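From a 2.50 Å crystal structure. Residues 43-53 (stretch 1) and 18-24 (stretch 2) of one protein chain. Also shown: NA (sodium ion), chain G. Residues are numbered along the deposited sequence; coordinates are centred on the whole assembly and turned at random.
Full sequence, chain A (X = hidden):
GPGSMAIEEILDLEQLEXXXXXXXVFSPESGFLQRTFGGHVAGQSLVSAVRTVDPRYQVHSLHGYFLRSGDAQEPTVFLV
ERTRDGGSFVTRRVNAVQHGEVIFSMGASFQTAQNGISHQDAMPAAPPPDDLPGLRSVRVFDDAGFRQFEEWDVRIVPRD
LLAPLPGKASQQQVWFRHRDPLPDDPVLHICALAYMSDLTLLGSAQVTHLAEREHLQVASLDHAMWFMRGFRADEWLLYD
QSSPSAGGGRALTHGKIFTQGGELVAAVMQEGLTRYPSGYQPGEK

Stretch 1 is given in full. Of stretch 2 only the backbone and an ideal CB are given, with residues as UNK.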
# COMPACT_ATOMS: atom_id res chain seq x y z
N GLY A 43 -8.84 4.84 -12.35
CA GLY A 43 -8.09 5.86 -13.05
C GLY A 43 -8.89 7.13 -13.09
O GLY A 43 -8.35 8.20 -12.84
N GLN A 44 -10.18 7.01 -13.38
CA GLN A 44 -11.03 8.17 -13.46
C GLN A 44 -11.22 8.76 -12.07
O GLN A 44 -11.22 9.98 -11.93
CB GLN A 44 -12.35 7.88 -14.16
CG GLN A 44 -12.20 7.74 -15.69
CD GLN A 44 -13.50 8.04 -16.49
OE1 GLN A 44 -14.53 7.35 -16.36
NE2 GLN A 44 -13.44 9.06 -17.32
N SER A 45 -11.34 7.93 -11.05
CA SER A 45 -11.37 8.42 -9.68
C SER A 45 -10.15 9.30 -9.37
O SER A 45 -10.28 10.32 -8.74
CB SER A 45 -11.45 7.27 -8.69
OG SER A 45 -12.53 6.43 -8.96
N LEU A 46 -8.97 8.89 -9.82
CA LEU A 46 -7.76 9.71 -9.61
C LEU A 46 -7.79 11.01 -10.40
O LEU A 46 -7.45 12.08 -9.87
CB LEU A 46 -6.47 8.95 -9.95
CG LEU A 46 -5.17 9.75 -9.89
CD1 LEU A 46 -4.83 10.21 -8.50
CD2 LEU A 46 -4.01 8.96 -10.45
N VAL A 47 -8.23 10.92 -11.66
CA VAL A 47 -8.28 12.08 -12.51
C VAL A 47 -9.19 13.12 -11.88
O VAL A 47 -8.89 14.30 -11.92
CB VAL A 47 -8.75 11.73 -13.92
CG1 VAL A 47 -9.01 12.99 -14.76
CG2 VAL A 47 -7.72 10.84 -14.57
N SER A 48 -10.28 12.67 -11.27
CA SER A 48 -11.18 13.55 -10.52
C SER A 48 -10.51 14.26 -9.35
O SER A 48 -10.81 15.42 -9.04
CB SER A 48 -12.32 12.72 -9.95
OG SER A 48 -13.36 12.62 -10.89
N ALA A 49 -9.66 13.51 -8.66
CA ALA A 49 -8.89 14.06 -7.58
C ALA A 49 -7.99 15.18 -8.14
O ALA A 49 -7.93 16.25 -7.57
CB ALA A 49 -8.09 12.95 -6.90
N VAL A 50 -7.33 14.90 -9.27
CA VAL A 50 -6.32 15.75 -9.85
C VAL A 50 -6.90 17.12 -10.30
O VAL A 50 -6.23 18.17 -10.26
CB VAL A 50 -5.64 15.01 -11.01
CG1 VAL A 50 -4.75 15.93 -11.83
CG2 VAL A 50 -4.83 13.85 -10.48
N ARG A 51 -8.17 17.12 -10.69
CA ARG A 51 -8.82 18.34 -11.18
C ARG A 51 -9.16 19.36 -10.09
O ARG A 51 -9.37 20.54 -10.39
CB ARG A 51 -10.03 17.98 -12.03
CG ARG A 51 -9.52 17.53 -13.38
CD ARG A 51 -10.55 17.31 -14.45
NE ARG A 51 -11.48 18.42 -14.65
CZ ARG A 51 -12.39 18.42 -15.63
NH1 ARG A 51 -13.22 19.47 -15.79
NH2 ARG A 51 -12.46 17.36 -16.47
N THR A 52 -9.16 18.89 -8.85
CA THR A 52 -9.43 19.70 -7.67
C THR A 52 -8.15 20.11 -6.97
O THR A 52 -8.19 20.75 -5.91
CB THR A 52 -10.31 18.93 -6.63
OG1 THR A 52 -9.52 17.92 -5.99
CG2 THR A 52 -11.49 18.30 -7.31
N VAL A 53 -7.01 19.75 -7.55
CA VAL A 53 -5.69 20.05 -6.96
C VAL A 53 -4.95 21.10 -7.75
O VAL A 53 -4.84 20.99 -8.94
CB VAL A 53 -4.85 18.76 -6.79
CG1 VAL A 53 -3.45 19.07 -6.28
CG2 VAL A 53 -5.59 17.80 -5.87
N UNK A 18 -18.66 21.81 -8.61
CA UNK A 18 -17.41 21.72 -7.84
C UNK A 18 -17.34 20.36 -7.09
O UNK A 18 -18.31 19.94 -6.43
CB UNK A 18 -17.31 22.88 -6.85
N UNK A 19 -16.22 19.65 -7.25
CA UNK A 19 -16.00 18.39 -6.57
C UNK A 19 -16.93 17.25 -6.99
O UNK A 19 -16.99 16.26 -6.28
CB UNK A 19 -16.14 18.61 -5.06
N UNK A 20 -17.66 17.38 -8.10
CA UNK A 20 -18.51 16.30 -8.65
C UNK A 20 -18.18 16.18 -10.12
O UNK A 20 -18.29 17.13 -10.85
CB UNK A 20 -20.00 16.57 -8.44
N UNK A 21 -17.78 14.99 -10.55
CA UNK A 21 -17.39 14.72 -11.95
C UNK A 21 -18.13 13.46 -12.42
O UNK A 21 -18.66 12.70 -11.62
CB UNK A 21 -15.88 14.54 -12.08
N UNK A 22 -18.21 13.25 -13.73
CA UNK A 22 -18.91 12.10 -14.27
C UNK A 22 -18.09 11.55 -15.40
O UNK A 22 -17.65 12.32 -16.27
CB UNK A 22 -20.32 12.46 -14.74
N UNK A 23 -17.88 10.24 -15.38
CA UNK A 23 -17.26 9.51 -16.47
C UNK A 23 -18.33 8.82 -17.30
O UNK A 23 -19.30 8.27 -16.77
CB UNK A 23 -16.25 8.49 -15.94
N UNK A 24 -18.17 8.83 -18.62
CA UNK A 24 -19.21 8.30 -19.46
C UNK A 24 -19.07 6.78 -19.60
O UNK A 24 -17.98 6.22 -19.46
CB UNK A 24 -19.18 8.98 -20.83
NA NA G . -3.61 19.06 -10.40

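Stretch 2 runs along one side of the helix of stretch 1, its strand crossing at 146° between N-to-C directions, close to antiparallel. The register steps along stretch 1 as the strand runs the other way: position 23 lies beside Gln-44, position 21 beside Ser-48 and position 19 beside Thr-52.

At position 18 the CA-to-CB bond points sideways, and nothing of stretch 1 lies within 5.5 Å of the ideal CB. Almost any side chain would be tolerated. The residue is Val-18, which makes no contact with stretch 1.

Position 19 is more restrictive, through its backbone. Its phi/psi of 66/14° lies in the left-handed region, where glycine, asparagine and aspartate are the usual occupants. The ideal CB points sideways, 5.2 Å from CG2 of Thr-52, so a short side chain could still turn its end toward that methyl group. The residue is Asn-19, with chi1 in the m well; its OD1 comes to 3.6 Å from Thr-52 CG2. This is a van der Waals contact, and OD1 finds its hydrogen bond elsewhere in the structure.

Position 20 begins the strand, and its CB points away from the helix into space that stretch 1 leaves empty. A beta-branched residue would suit the extended backbone. Ile-20 is found, and it does not touch stretch 1.

At position 21 the CB turns toward the helix and already stands 3.4 Å from Ser-48 OG. Beyond it lies a long groove bordered by Ser-48, the side chain of Arg-51 and the methyl group of Thr-52. A small residue would leave much of this groove unfilled; a long aliphatic or an aromatic side chain would use it better, and the neighbouring guanidinium favours a flat ring. The residue is Tyr-21, which has the largest covered area of either stretch, 114 Å². With chi1 at -64° (m), the ring extends along the groove. Its CE1 lies over one face of the Arg-51 guanidinium, while Thr-52 CG2 sits at the ring edge, near its plane. The hydroxyl reaches the end of the groove, where Tyr-21 OH is 3.5 Å from Arg-51 CB and 3.7 Å from Thr-52 CG2. No hydrogen bond to stretch 1 results, so the fit rests on packing.

Position 22 again points away, and a polar or charged side chain would be as acceptable as an apolar one. Arg-22 is present, directed clear of the helix.

Position 23 points toward Gln-44, but an ideal CB would fall 2.1 Å from Gln-44 OE1, a clash with that side chain as it stands. Glycine is the clear expectation, even though a phi/psi of -101/139° does not itself call for glycine. Gly-23 fills the position, letting Gln-44 OE1 approach its CA to 3.5 Å.

Position 24 leaves the strand with its CB pointing away, and stretch 1 imposes no choice. The residue is Ser-24, which makes no contact with it.

Stretch 2 18-24: VNIYRGS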
# COMPACT_ATOMS: atom_id res chain seq x y z
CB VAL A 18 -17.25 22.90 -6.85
CG1 VAL A 18 -16.01 22.72 -6.00
CG2 VAL A 18 -17.21 24.24 -7.59
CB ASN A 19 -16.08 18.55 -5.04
CG ASN A 19 -15.02 19.49 -4.47
OD1 ASN A 19 -13.91 19.57 -4.98
ND2 ASN A 19 -15.35 20.17 -3.42
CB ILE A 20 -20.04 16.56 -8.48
CG1 ILE A 20 -20.38 17.01 -7.03
CG2 ILE A 20 -20.87 15.35 -8.93
CD1 ILE A 20 -21.87 17.12 -6.68
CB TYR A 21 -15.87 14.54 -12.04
CG TYR A 21 -15.07 15.80 -11.67
CD1 TYR A 21 -14.67 16.70 -12.63
CD2 TYR A 21 -14.74 16.07 -10.36
CE1 TYR A 21 -13.94 17.82 -12.30
CE2 TYR A 21 -14.03 17.21 -10.01
CZ TYR A 21 -13.63 18.09 -10.98
OH TYR A 21 -12.93 19.23 -10.64
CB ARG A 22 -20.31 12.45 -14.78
CG ARG A 22 -21.00 11.27 -15.46
CD ARG A 22 -22.51 11.39 -15.53
NE ARG A 22 -22.94 12.43 -16.43
CZ ARG A 22 -24.18 12.90 -16.50
NH1 ARG A 22 -24.47 13.87 -17.34
NH2 ARG A 22 -25.12 12.42 -15.71
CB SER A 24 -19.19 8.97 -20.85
OG SER A 24 -17.91 8.89 -21.42
O HOH W 1 -1.80 17.54 -9.92
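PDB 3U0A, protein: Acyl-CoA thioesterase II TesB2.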